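Side-chain contacts in transcobalamin-1 (PDB 4KKI), which binds vitamin B12 with femtomolar affinity and protects it from the acidic environment of the stomach: residues L36-N41 with T274-G279; K62-Q67 with Q289-L294; N216-T221 with S255-E260; S360-A365 with F373-E378; T387-L392 with T400-L405. One frame throughout, in Å; residues are numbered along the deposited sequence.

Contact 1 (L36-N41 with T274-G279); sequences LKPLLN and TEISQG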
# COMPACT_ATOMS: atom_id res chain seq x y z
N LEU A 36 -13.60 1.20 15.44
CA LEU A 36 -13.30 1.18 14.01
C LEU A 36 -14.07 2.26 13.25
O LEU A 36 -13.85 2.46 12.05
CB LEU A 36 -13.61 -0.19 13.41
CG LEU A 36 -12.80 -1.35 14.00
CD1 LEU A 36 -13.09 -2.64 13.26
CD2 LEU A 36 -11.32 -1.03 13.97
N LYS A 37 -14.97 2.95 13.94
CA LYS A 37 -15.78 4.01 13.34
C LYS A 37 -14.99 5.11 12.60
O LYS A 37 -15.40 5.51 11.51
CB LYS A 37 -16.73 4.64 14.37
CG LYS A 37 -18.20 4.66 13.96
CD LYS A 37 -18.41 5.43 12.66
CE LYS A 37 -19.89 5.56 12.31
NZ LYS A 37 -20.62 6.44 13.27
N PRO A 38 -13.89 5.61 13.19
CA PRO A 38 -13.13 6.63 12.46
C PRO A 38 -12.66 6.15 11.09
O PRO A 38 -12.63 6.94 10.15
CB PRO A 38 -11.93 6.89 13.37
CG PRO A 38 -12.45 6.61 14.73
CD PRO A 38 -13.35 5.42 14.56
N LEU A 39 -12.31 4.87 10.99
CA LEU A 39 -11.92 4.30 9.71
C LEU A 39 -13.09 4.36 8.75
O LEU A 39 -12.94 4.75 7.59
CB LEU A 39 -11.46 2.85 9.88
CG LEU A 39 -10.30 2.57 10.83
CD1 LEU A 39 -9.92 1.10 10.78
CD2 LEU A 39 -9.11 3.44 10.48
N LEU A 40 -14.26 3.96 9.24
CA LEU A 40 -15.48 3.96 8.44
C LEU A 40 -15.80 5.38 7.98
O LEU A 40 -16.05 5.62 6.80
CB LEU A 40 -16.65 3.37 9.23
CG LEU A 40 -16.45 1.95 9.78
CD1 LEU A 40 -17.63 1.50 10.64
CD2 LEU A 40 -16.21 0.96 8.65
N ASN A 41 -15.78 6.32 8.92
CA ASN A 41 -16.05 7.72 8.62
C ASN A 41 -15.11 8.27 7.55
O ASN A 41 -15.56 8.85 6.57
CB ASN A 41 -15.98 8.58 9.88
CG ASN A 41 -17.08 8.26 10.86
OD1 ASN A 41 -18.16 7.80 10.47
ND2 ASN A 41 -16.82 8.50 12.14
N THR A 274 -5.31 2.35 19.26
CA THR A 274 -4.94 3.61 19.90
C THR A 274 -4.64 4.66 18.84
O THR A 274 -5.06 5.81 18.97
CB THR A 274 -3.72 3.44 20.80
OG1 THR A 274 -4.01 2.48 21.83
CG2 THR A 274 -3.35 4.77 21.45
N GLU A 275 -3.92 4.26 17.80
CA GLU A 275 -3.59 5.16 16.70
C GLU A 275 -4.84 5.68 16.01
O GLU A 275 -4.93 6.87 15.68
CB GLU A 275 -2.70 4.45 15.68
CG GLU A 275 -1.36 3.97 16.22
CD GLU A 275 -0.34 5.09 16.35
OE1 GLU A 275 -0.56 6.00 17.18
OE2 GLU A 275 0.67 5.06 15.63
N ILE A 276 -5.81 4.80 15.79
CA ILE A 276 -7.07 5.17 15.14
C ILE A 276 -7.80 6.26 15.92
O ILE A 276 -8.26 7.25 15.34
CB ILE A 276 -8.01 3.96 15.00
CG1 ILE A 276 -7.37 2.88 14.13
CG2 ILE A 276 -9.35 4.38 14.41
CD1 ILE A 276 -8.20 1.62 14.01
N SER A 277 -7.88 6.09 17.24
CA SER A 277 -8.57 7.05 18.09
C SER A 277 -7.86 8.40 18.08
O SER A 277 -8.48 9.44 18.31
CB SER A 277 -8.67 6.51 19.52
OG SER A 277 -7.38 6.32 20.08
N GLN A 278 -6.57 8.38 17.80
CA GLN A 278 -5.79 9.61 17.73
C GLN A 278 -5.82 10.24 16.34
O GLN A 278 -5.21 11.28 16.11
CB GLN A 278 -4.34 9.35 18.16
CG GLN A 278 -4.22 8.92 19.62
CD GLN A 278 -2.82 8.44 19.96
OE1 GLN A 278 -2.02 8.16 19.07
NE2 GLN A 278 -2.53 8.35 21.25
N GLY A 279 -6.56 9.61 15.43
CA GLY A 279 -6.73 10.14 14.09
C GLY A 279 -5.56 9.88 13.16
O GLY A 279 -5.35 10.62 12.20
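I276 is the centre of this contact: its side chain points from helix 265-277 at helix 37-45 and meets three residues of the other segment, L36, P38 and L39. The tight part lies around its two branches. CG1 lies beside the backbone N (chi1 -61°), which leaves CG2 anti to that N, and the two branches find different partners. CG2 goes to the proline ring, 3.7 Å from P38 CB and nearly as close to P38 CG. CD1, at the end of the other branch, reaches L39 CD1 at 3.7 Å, and the L39 side chain crosses that of I276 at about a right angle. L36 stands farther back, its CD2 4.1 Å from I276 CD1. L294 of helix 284-294 and F281 also pack against this cluster. On the looser side P38 is only partly buried, and S277 turns away into exposed surface, where its OG donates to T274 O of the same helix at 2.6 Å. Just beyond, G279 with positive phi closes helix 265-277 in a Schellman motif, its N bonded to I276 O. No hydrogen bond joins the two segments; this is apolar helix-to-helix packing, as expected of the alpha6-alpha6 helical barrel that forms the N-terminal domain.

Contact 2 (K62-Q67 with Q289-L294); sequences KLVGIQ and QVLPAL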
# COMPACT_ATOMS: atom_id res chain seq x y z
N LYS A 62 -15.65 -4.52 1.40
CA LYS A 62 -16.27 -5.78 0.99
C LYS A 62 -15.58 -6.97 1.65
O LYS A 62 -16.20 -7.99 1.94
CB LYS A 62 -16.25 -5.92 -0.54
CG LYS A 62 -17.05 -4.85 -1.26
CD LYS A 62 -18.08 -5.44 -2.21
CE LYS A 62 -17.41 -6.17 -3.37
NZ LYS A 62 -18.43 -6.74 -4.30
N LEU A 63 -14.28 -6.81 1.92
CA LEU A 63 -13.48 -7.85 2.54
C LEU A 63 -13.93 -8.15 3.97
O LEU A 63 -13.79 -9.27 4.45
CB LEU A 63 -12.01 -7.44 2.52
CG LEU A 63 -10.99 -8.57 2.59
CD1 LEU A 63 -11.30 -9.65 1.56
CD2 LEU A 63 -9.61 -8.00 2.36
N VAL A 64 -14.48 -7.14 4.65
CA VAL A 64 -14.98 -7.33 6.00
C VAL A 64 -16.51 -7.38 6.03
O VAL A 64 -17.13 -7.18 7.08
CB VAL A 64 -14.45 -6.23 6.96
CG1 VAL A 64 -12.93 -6.25 6.99
CG2 VAL A 64 -14.96 -4.86 6.55
N GLY A 65 -17.11 -7.66 4.88
CA GLY A 65 -18.55 -7.83 4.79
C GLY A 65 -19.30 -6.53 4.95
O GLY A 65 -20.36 -6.47 5.57
N ILE A 66 -18.75 -5.46 4.38
CA ILE A 66 -19.41 -4.17 4.41
C ILE A 66 -19.62 -3.63 3.01
O ILE A 66 -18.68 -3.54 2.21
CB ILE A 66 -18.61 -3.15 5.23
CG1 ILE A 66 -18.51 -3.57 6.69
CG2 ILE A 66 -19.25 -1.77 5.13
CD1 ILE A 66 -17.74 -2.60 7.55
N GLN A 67 -20.86 -3.27 2.69
CA GLN A 67 -21.17 -2.67 1.41
C GLN A 67 -21.60 -1.23 1.59
O GLN A 67 -22.47 -0.93 2.41
CB GLN A 67 -22.26 -3.47 0.69
CG GLN A 67 -21.90 -4.94 0.49
CD GLN A 67 -22.97 -5.70 -0.26
OE1 GLN A 67 -23.82 -6.36 0.35
NE2 GLN A 67 -22.94 -5.62 -1.58
N GLN A 289 -6.30 0.15 4.02
CA GLN A 289 -5.31 -0.92 4.11
C GLN A 289 -5.25 -1.58 5.48
O GLN A 289 -4.88 -2.75 5.59
CB GLN A 289 -3.93 -0.42 3.70
CG GLN A 289 -3.83 -0.06 2.23
CD GLN A 289 -2.42 0.33 1.82
OE1 GLN A 289 -2.06 0.24 0.65
NE2 GLN A 289 -1.62 0.75 2.79
N VAL A 290 -5.63 -0.84 6.52
CA VAL A 290 -5.52 -1.36 7.88
C VAL A 290 -6.76 -2.15 8.32
O VAL A 290 -6.67 -3.06 9.14
CB VAL A 290 -5.22 -0.24 8.91
CG1 VAL A 290 -6.47 0.60 9.19
CG2 VAL A 290 -4.67 -0.82 10.20
N LEU A 291 -7.91 -1.81 7.73
CA LEU A 291 -9.20 -2.37 8.17
C LEU A 291 -9.36 -3.90 8.15
O LEU A 291 -9.81 -4.47 9.15
CB LEU A 291 -10.36 -1.70 7.41
CG LEU A 291 -11.76 -2.20 7.76
CD1 LEU A 291 -12.09 -1.90 9.21
CD2 LEU A 291 -12.81 -1.61 6.82
N PRO A 292 -9.01 -4.58 7.04
CA PRO A 292 -9.27 -6.03 6.98
C PRO A 292 -8.65 -6.83 8.12
O PRO A 292 -9.33 -7.66 8.73
CB PRO A 292 -8.63 -6.44 5.65
CG PRO A 292 -8.71 -5.21 4.81
CD PRO A 292 -8.47 -4.07 5.76
N ALA A 293 -7.38 -6.57 8.42
CA ALA A 293 -6.68 -7.29 9.47
C ALA A 293 -7.33 -7.09 10.84
O ALA A 293 -7.41 -8.02 11.63
CB ALA A 293 -5.21 -6.87 9.52
N LEU A 294 -7.82 -5.88 11.09
CA LEU A 294 -8.45 -5.57 12.38
C LEU A 294 -9.74 -6.38 12.57
O LEU A 294 -10.25 -6.49 13.69
CB LEU A 294 -8.75 -4.08 12.49
CG LEU A 294 -7.56 -3.15 12.25
CD1 LEU A 294 -7.98 -1.70 12.35
CD2 LEU A 294 -6.44 -3.45 13.23
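V64 and L63, where helix 55-63 ends, pack on P292 and L291 of helix 284-294. The apolar contacts fall into two sets. Around the proline, L63 CD2 lies 3.8 Å from both P292 CB and P292 CG, the leucine crossing the ring at about a right angle; with CG anti to the backbone N (chi1 -156°), the branch swings CD2 over to the proline. V64 CG1 meets the backbone of the same residue, 3.7 Å from P292 CA. Around the leucine, V64 CG2 meets L291 CD2 at 3.9 Å. No hydrogen bond crosses between the segments. The backbone bonds serve the helix end instead: G65, with positive phi, is the C' residue of a Schellman motif, in which G65 N bonds to K62 O at 3.1 Å and I66 N bonds back to L61 O. Helix 284-294 is kinked here: the N atoms of P292, which has no N-H to give, and of A293 make no bond to the turn before. P292 also rests on S60 of helix 55-63 and on Q249 of helix 244-252, while V290 and L294 pack on helix 265-277.

Contact 3 (N216-T221 with S255-E260); sequences NISIYT and SDYYNE. With NAG (2-acetamido-2-deoxy-beta-D-glucopyranose), chain E.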
# COMPACT_ATOMS: atom_id res chain seq x y z
N ASN A 216 10.77 -23.96 -2.57
CA ASN A 216 11.44 -22.68 -2.71
C ASN A 216 10.57 -21.49 -2.32
O ASN A 216 11.04 -20.55 -1.68
CB ASN A 216 11.98 -22.50 -4.14
CG ASN A 216 13.03 -23.54 -4.49
OD1 ASN A 216 13.56 -24.22 -3.61
ND2 ASN A 216 13.32 -23.67 -5.78
N ILE A 217 9.30 -21.55 -2.70
CA ILE A 217 8.35 -20.49 -2.35
C ILE A 217 8.16 -20.43 -0.83
O ILE A 217 8.12 -19.34 -0.25
CB ILE A 217 7.00 -20.69 -3.05
CG1 ILE A 217 7.17 -20.56 -4.57
CG2 ILE A 217 5.98 -19.67 -2.56
CD1 ILE A 217 5.90 -20.79 -5.34
N SER A 218 8.08 -21.60 -0.20
CA SER A 218 7.95 -21.69 1.25
C SER A 218 9.16 -21.09 1.95
O SER A 218 9.02 -20.41 2.98
CB SER A 218 7.77 -23.15 1.68
OG SER A 218 6.57 -23.70 1.17
N ILE A 219 10.34 -21.34 1.40
CA ILE A 219 11.57 -20.78 1.94
C ILE A 219 11.59 -19.26 1.79
O ILE A 219 11.98 -18.54 2.71
CB ILE A 219 12.82 -21.41 1.27
CG1 ILE A 219 12.91 -22.90 1.62
CG2 ILE A 219 14.09 -20.68 1.70
CD1 ILE A 219 14.05 -23.63 0.95
N TYR A 220 11.14 -18.78 0.63
CA TYR A 220 10.99 -17.34 0.39
C TYR A 220 10.08 -16.73 1.45
O TYR A 220 10.40 -15.69 2.03
CB TYR A 220 10.40 -17.06 -0.99
CG TYR A 220 11.32 -17.34 -2.16
CD1 TYR A 220 12.60 -17.85 -1.97
CD2 TYR A 220 10.90 -17.08 -3.46
CE1 TYR A 220 13.43 -18.10 -3.04
CE2 TYR A 220 11.73 -17.33 -4.54
CZ TYR A 220 12.99 -17.84 -4.32
OH TYR A 220 13.82 -18.09 -5.40
N THR A 221 8.95 -17.38 1.69
CA THR A 221 7.97 -16.91 2.67
C THR A 221 8.57 -16.90 4.07
O THR A 221 8.39 -15.94 4.82
CB THR A 221 6.70 -17.78 2.67
OG1 THR A 221 6.14 -17.81 1.35
CG2 THR A 221 5.67 -17.21 3.63
N SER A 255 1.56 -18.56 9.92
CA SER A 255 1.85 -19.03 11.27
C SER A 255 2.83 -20.20 11.28
O SER A 255 3.29 -20.62 12.33
CB SER A 255 0.57 -19.44 11.98
OG SER A 255 -0.57 -19.00 11.27
N ASP A 256 3.14 -20.72 10.10
CA ASP A 256 4.08 -21.82 9.96
C ASP A 256 5.50 -21.39 10.31
O ASP A 256 6.35 -22.23 10.62
CB ASP A 256 4.08 -22.31 8.51
CG ASP A 256 2.85 -23.13 8.18
OD1 ASP A 256 1.96 -23.27 9.05
OD2 ASP A 256 2.78 -23.63 7.05
N TYR A 257 5.76 -20.09 10.27
CA TYR A 257 7.13 -19.60 10.31
C TYR A 257 7.44 -18.76 11.54
O TYR A 257 8.46 -18.07 11.58
CB TYR A 257 7.44 -18.82 9.03
CG TYR A 257 6.98 -19.53 7.78
CD1 TYR A 257 7.76 -20.52 7.20
CD2 TYR A 257 5.77 -19.22 7.17
CE1 TYR A 257 7.36 -21.18 6.05
CE2 TYR A 257 5.35 -19.87 6.02
CZ TYR A 257 6.15 -20.84 5.46
OH TYR A 257 5.74 -21.49 4.32
N TYR A 258 6.59 -18.85 12.55
CA TYR A 258 6.86 -18.17 13.80
C TYR A 258 6.08 -18.76 14.97
O TYR A 258 5.04 -19.37 14.78
CB TYR A 258 6.61 -16.66 13.66
CG TYR A 258 5.16 -16.27 13.48
CD1 TYR A 258 4.60 -16.16 12.22
CD2 TYR A 258 4.36 -16.01 14.58
CE1 TYR A 258 3.28 -15.80 12.06
CE2 TYR A 258 3.05 -15.65 14.43
CZ TYR A 258 2.51 -15.54 13.17
OH TYR A 258 1.20 -15.19 13.03
N ASN A 259 6.61 -18.58 16.17
CA ASN A 259 5.99 -19.09 17.38
C ASN A 259 5.11 -18.02 18.01
O ASN A 259 5.11 -16.88 17.56
CB ASN A 259 7.05 -19.55 18.38
CG ASN A 259 8.18 -20.32 17.72
OD1 ASN A 259 8.07 -21.53 17.50
ND2 ASN A 259 9.27 -19.63 17.40
N GLU A 260 4.38 -18.39 19.06
CA GLU A 260 3.52 -17.44 19.76
C GLU A 260 4.31 -16.32 20.42
O GLU A 260 3.81 -15.21 20.60
CB GLU A 260 2.65 -18.16 20.80
CG GLU A 260 3.44 -18.80 21.94
CD GLU A 260 2.62 -18.95 23.21
OE1 GLU A 260 3.10 -19.61 24.15
OE2 GLU A 260 1.49 -18.41 23.25
C1 NAG E . 14.50 -24.49 -5.93
C2 NAG E . 14.66 -24.85 -7.40
C3 NAG E . 15.97 -25.57 -7.68
C4 NAG E . 17.15 -24.89 -6.99
C5 NAG E . 16.83 -24.65 -5.52
C6 NAG E . 17.98 -23.97 -4.80
C7 NAG E . 12.52 -25.17 -8.50
C8 NAG E . 11.53 -26.16 -9.05
N2 NAG E . 13.54 -25.67 -7.81
O3 NAG E . 16.21 -25.61 -9.07
O4 NAG E . 18.30 -25.69 -7.11
O5 NAG E . 15.66 -23.86 -5.42
O6 NAG E . 18.18 -22.68 -5.35
O7 NAG E . 12.37 -23.97 -8.69
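Y257 reaches from the loop after helix 244-252 to helix 213-229, and its side chain, followed outward, makes the whole contact with S218 and T221. The bond from CA to CB is directed at the helix, with CG beside the backbone N (chi1 -46°). Beyond it the ring atoms divide between two partners, both approached obliquely. CD2 lies 4.1 Å from T221 CG2, and CE2 closes to 3.6 Å from that methyl. CE1 goes to S218 instead, coming within 3.6 Å of S218 O. CZ lies between these two neighbours, 3.8 Å from S218 O. At the tip, OH is 3.7 Å from S218 CB, but its hydrogen bond is to K199 NZ of helix 185-203. The T221 rotamer is fixed by a bond within its own helix: T221 OG1 donates to I217 O, 3.0 Å away and above the carbonyl plane, while T221 N reaches that oxygen from the opposite face. CG2, anti to the backbone N, is thereby left to meet the ring. S218 OG similarly turns back to its own helix, bonding to L214 O. At the start of the segment N216 ND2 carries an N-linked N-acetylglucosamine through a 1.4 Å bond to its C1, and makes no contact with segment 255-260. The tyrosine packs an inter-helix loop against helix 213-229 of the alpha-helical domain, a helix that also carries the N216 glycan, away from the cobalamin site.

Contact 4 (S360-A365 with F373-E378); sequences SVMEKA and FGFTME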
# COMPACT_ATOMS: atom_id res chain seq x y z
N SER A 360 3.11 23.03 3.21
CA SER A 360 3.00 24.47 3.40
C SER A 360 4.39 25.09 3.55
O SER A 360 4.64 26.19 3.06
CB SER A 360 2.13 24.79 4.62
OG SER A 360 0.82 24.27 4.46
N VAL A 361 5.27 24.38 4.23
CA VAL A 361 6.66 24.81 4.39
C VAL A 361 7.34 24.92 3.04
O VAL A 361 8.00 25.92 2.74
CB VAL A 361 7.45 23.83 5.29
CG1 VAL A 361 8.94 24.13 5.23
CG2 VAL A 361 6.94 23.89 6.72
N MET A 362 7.15 23.90 2.21
CA MET A 362 7.74 23.87 0.87
C MET A 362 7.25 25.04 0.02
O MET A 362 8.03 25.66 -0.71
CB MET A 362 7.42 22.55 0.17
CG MET A 362 7.97 21.32 0.88
SD MET A 362 7.64 19.79 -0.01
CE MET A 362 8.45 20.12 -1.57
N GLU A 363 5.96 25.34 0.13
CA GLU A 363 5.35 26.40 -0.66
C GLU A 363 5.84 27.79 -0.24
O GLU A 363 6.00 28.68 -1.08
CB GLU A 363 3.82 26.32 -0.58
CG GLU A 363 3.25 25.10 -1.27
CD GLU A 363 1.74 25.01 -1.15
OE1 GLU A 363 1.17 25.70 -0.28
OE2 GLU A 363 1.12 24.25 -1.92
N LYS A 364 6.07 27.98 1.05
CA LYS A 364 6.62 29.24 1.55
C LYS A 364 8.04 29.44 1.05
O LYS A 364 8.42 30.54 0.65
CB LYS A 364 6.58 29.29 3.08
CG LYS A 364 5.37 30.01 3.64
CD LYS A 364 5.28 31.44 3.11
CE LYS A 364 6.50 32.26 3.52
NZ LYS A 364 6.50 33.61 2.90
N ALA A 365 8.83 28.36 1.07
CA ALA A 365 10.20 28.42 0.59
C ALA A 365 10.23 28.69 -0.92
O ALA A 365 11.12 29.39 -1.41
CB ALA A 365 10.93 27.12 0.92
N PHE A 373 14.02 26.67 -4.30
CA PHE A 373 13.00 25.91 -3.60
C PHE A 373 11.75 25.67 -4.44
O PHE A 373 10.72 25.22 -3.92
CB PHE A 373 12.64 26.61 -2.28
CG PHE A 373 13.78 26.65 -1.30
CD1 PHE A 373 14.48 25.49 -0.98
CD2 PHE A 373 14.16 27.84 -0.70
CE1 PHE A 373 15.52 25.52 -0.07
CE2 PHE A 373 15.21 27.88 0.20
CZ PHE A 373 15.89 26.72 0.52
N GLY A 374 11.83 25.97 -5.73
CA GLY A 374 10.73 25.69 -6.64
C GLY A 374 10.59 24.19 -6.86
O GLY A 374 11.57 23.51 -7.15
N PHE A 375 9.38 23.68 -6.72
CA PHE A 375 9.16 22.25 -6.84
C PHE A 375 7.96 21.90 -7.71
O PHE A 375 7.10 22.74 -7.99
CB PHE A 375 9.01 21.60 -5.46
CG PHE A 375 7.74 21.97 -4.74
CD1 PHE A 375 7.65 23.15 -4.02
CD2 PHE A 375 6.64 21.13 -4.78
CE1 PHE A 375 6.48 23.49 -3.36
CE2 PHE A 375 5.47 21.46 -4.12
CZ PHE A 375 5.39 22.65 -3.41
N THR A 376 7.91 20.64 -8.14
CA THR A 376 6.79 20.13 -8.90
C THR A 376 6.14 18.97 -8.16
O THR A 376 6.81 18.00 -7.78
CB THR A 376 7.23 19.64 -10.30
OG1 THR A 376 7.84 20.72 -11.02
CG2 THR A 376 6.03 19.12 -11.08
N MET A 377 4.84 19.07 -7.93
CA MET A 377 4.10 18.01 -7.28
C MET A 377 2.97 17.50 -8.16
O MET A 377 2.41 18.25 -8.96
CB MET A 377 3.53 18.49 -5.94
CG MET A 377 2.67 19.73 -6.06
SD MET A 377 1.44 19.81 -4.75
CE MET A 377 0.34 18.49 -5.27
N GLU A 378 2.63 16.23 -8.00
CA GLU A 378 1.50 15.64 -8.70
C GLU A 378 0.49 15.10 -7.70
O GLU A 378 0.86 14.61 -6.63
CB GLU A 378 1.96 14.54 -9.65
CG GLU A 378 2.92 15.01 -10.74
CD GLU A 378 3.30 13.90 -11.70
OE1 GLU A 378 2.59 12.88 -11.74
OE2 GLU A 378 4.33 14.04 -12.40
O HOH W 1 10.17 23.92 -1.45
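The two segments, one on helix 358-368 and the other leading into strand 375-379, come closest at A365 and F373, their CA atoms 5.6 Å apart, two residues before the strand begins. About one turn earlier in the helix a water bridges the backbones, donating to M362 O at 2.9 Å and to F373 O at 2.8 Å. Among the side chains, M362 does most with F375. Its chain is bent at chi3 (59°), which brings the methyl CE over one face of the phenyl ring, 3.8 Å from the centroid and 15° off the normal. SD lies higher above the ring, 4.9 Å from the centroid, in a Met-aromatic contact. E363 comes to the same ring differently: CG lies in the ring plane at its edge, 3.9 Å from F375 CZ, and the carboxylate is nearly coplanar with the ring. A365 serves F373, its CB 3.6 Å from F373 CG, while A365 O lies near the ring plane. Beyond the two segments, M362 packs on I386, which binds cobalamin, and F373 on Y338 of strand 333-341. The side-chain contact is therefore held by dispersion and CH-pi forces, with M362 O and F373 O, polar atoms of buried residues, both satisfied by the shared water.

Contact 5 (T387-L392 with T400-L405); sequences TCIQGL and TYWELL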
# COMPACT_ATOMS: atom_id res chain seq x y z
N THR A 387 7.48 15.19 -7.05
CA THR A 387 8.15 14.55 -8.18
C THR A 387 9.44 15.27 -8.55
O THR A 387 10.46 14.62 -8.81
CB THR A 387 7.24 14.51 -9.43
OG1 THR A 387 6.87 15.84 -9.81
CG2 THR A 387 5.97 13.71 -9.14
N CYS A 388 9.40 16.59 -8.59
CA CYS A 388 10.55 17.37 -9.02
C CYS A 388 10.84 18.55 -8.10
O CYS A 388 9.92 19.17 -7.56
CB CYS A 388 10.35 17.90 -10.44
SG CYS A 388 9.73 16.69 -11.64
N ILE A 389 12.12 18.84 -7.91
CA ILE A 389 12.57 20.07 -7.28
C ILE A 389 13.73 20.62 -8.10
O ILE A 389 14.63 19.86 -8.49
CB ILE A 389 13.03 19.83 -5.83
CG1 ILE A 389 11.88 19.31 -4.98
CG2 ILE A 389 13.58 21.12 -5.22
CD1 ILE A 389 12.22 19.15 -3.52
N GLN A 390 13.70 21.92 -8.39
CA GLN A 390 14.72 22.58 -9.20
C GLN A 390 14.85 21.96 -10.60
O GLN A 390 15.93 21.96 -11.19
CB GLN A 390 16.09 22.55 -8.51
CG GLN A 390 16.16 23.29 -7.19
CD GLN A 390 17.55 23.25 -6.58
OE1 GLN A 390 18.50 22.79 -7.22
NE2 GLN A 390 17.67 23.72 -5.35
N GLY A 391 13.75 21.43 -11.11
CA GLY A 391 13.76 20.78 -12.41
C GLY A 391 14.32 19.37 -12.36
O GLY A 391 14.33 18.66 -13.36
N LEU A 392 14.80 18.96 -11.19
CA LEU A 392 15.30 17.61 -10.99
C LEU A 392 14.17 16.67 -10.58
O LEU A 392 13.67 16.74 -9.46
CB LEU A 392 16.42 17.59 -9.94
CG LEU A 392 16.95 16.21 -9.54
CD1 LEU A 392 17.54 15.48 -10.74
CD2 LEU A 392 17.98 16.34 -8.43
N THR A 400 15.48 6.59 -8.38
CA THR A 400 15.72 7.81 -7.62
C THR A 400 14.40 8.45 -7.21
O THR A 400 13.40 8.33 -7.91
CB THR A 400 16.51 8.83 -8.44
OG1 THR A 400 15.75 9.23 -9.59
CG2 THR A 400 17.84 8.24 -8.90
N TYR A 401 14.41 9.15 -6.08
CA TYR A 401 13.21 9.84 -5.61
C TYR A 401 13.53 10.90 -4.56
O TYR A 401 14.64 10.96 -4.04
CB TYR A 401 12.21 8.84 -5.02
CG TYR A 401 12.58 8.32 -3.65
CD1 TYR A 401 13.63 7.42 -3.49
CD2 TYR A 401 11.88 8.71 -2.52
CE1 TYR A 401 13.97 6.93 -2.24
CE2 TYR A 401 12.21 8.24 -1.27
CZ TYR A 401 13.26 7.35 -1.13
OH TYR A 401 13.59 6.87 0.11
N TRP A 402 12.55 11.75 -4.27
CA TRP A 402 12.69 12.75 -3.22
C TRP A 402 12.16 12.20 -1.90
O TRP A 402 11.02 11.75 -1.82
CB TRP A 402 11.97 14.04 -3.59
CG TRP A 402 12.58 14.76 -4.76
CD1 TRP A 402 12.16 14.76 -6.05
CD2 TRP A 402 13.75 15.60 -4.73
NE1 TRP A 402 12.98 15.53 -6.83
CE2 TRP A 402 13.97 16.06 -6.04
CE3 TRP A 402 14.63 16.00 -3.72
CZ2 TRP A 402 15.03 16.91 -6.37
CZ3 TRP A 402 15.69 16.84 -4.05
CH2 TRP A 402 15.87 17.28 -5.36
N GLU A 403 13.01 12.23 -0.88
CA GLU A 403 12.66 11.68 0.43
C GLU A 403 12.39 12.79 1.44
O GLU A 403 13.13 13.78 1.49
CB GLU A 403 13.79 10.77 0.93
CG GLU A 403 13.50 10.06 2.24
CD GLU A 403 14.70 9.29 2.75
OE1 GLU A 403 14.52 8.40 3.61
OE2 GLU A 403 15.83 9.58 2.30
N LEU A 404 11.34 12.62 2.23
CA LEU A 404 10.99 13.61 3.24
C LEU A 404 11.51 13.19 4.61
O LEU A 404 11.27 12.06 5.04
CB LEU A 404 9.47 13.80 3.29
CG LEU A 404 8.77 14.02 1.95
CD1 LEU A 404 7.29 14.26 2.17
CD2 LEU A 404 9.40 15.17 1.17
N LEU A 405 12.22 14.08 5.28
CA LEU A 405 12.82 13.75 6.57
C LEU A 405 12.63 14.85 7.62
O LEU A 405 12.47 16.02 7.29
CB LEU A 405 14.32 13.45 6.43
CG LEU A 405 14.74 12.32 5.49
CD1 LEU A 405 15.05 12.87 4.11
CD2 LEU A 405 15.92 11.55 6.05
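The cobalamin site of the C-terminal beta domain includes W402, whose indole packs against the beta hairpin turn I389-L392, a type I' turn, and the strand leading into it. Strands 387-389 and 400-405 belong to different sheets, their axes at 75°, and the indole meets both side chains and backbone of the hairpin. W402 NE1 donates to L392 O over 3.0 Å, with an N-H...O angle of 143°, and the oxygen lies in the ring plane. I389 N reaches L392 O from the opposite face of its carbonyl, giving that oxygen two donors. Over one face of the indole lies I389: CB is 3.9 Å from the centroid of the six-membered ring, a CH-pi contact. L392 comes to the benzo side, where CG, anti to the backbone N (chi1 174°), carries CD2 to within 3.6 Å of W402 CZ2. T387 O lies at the pyrrole edge, 3.2 Å from W402 CD1. Gripped at both edge and face, the indole has little freedom to rotate, while the W402 backbone O accepts a bond from cyanocobalamin.

Overall arrangement
Contacts 1 and 2 belong to the N-terminal helical domain and touch through L294, whose CD1 lies 3.7 Å from both I276 CD1 and L39 CD1; their centres are 14 Å apart. Contact 3 lies farther out in that domain, its centre about 25 Å from that of contact 2. Contacts 4 and 5, centres 11 Å apart, meet in the sheet of strands 375-379 and 384-389, where G374 O and Q390 N are 2.9 Å apart, while strand 400-406 of contact 5 belongs to the other sheet of the C-terminal beta domain. Cyanocobalamin lies between the domains: Q289 of contact 2 and W402 and L404 of contact 5 all bond to it, although the nearest atoms of the two contacts are about 16 Å apart.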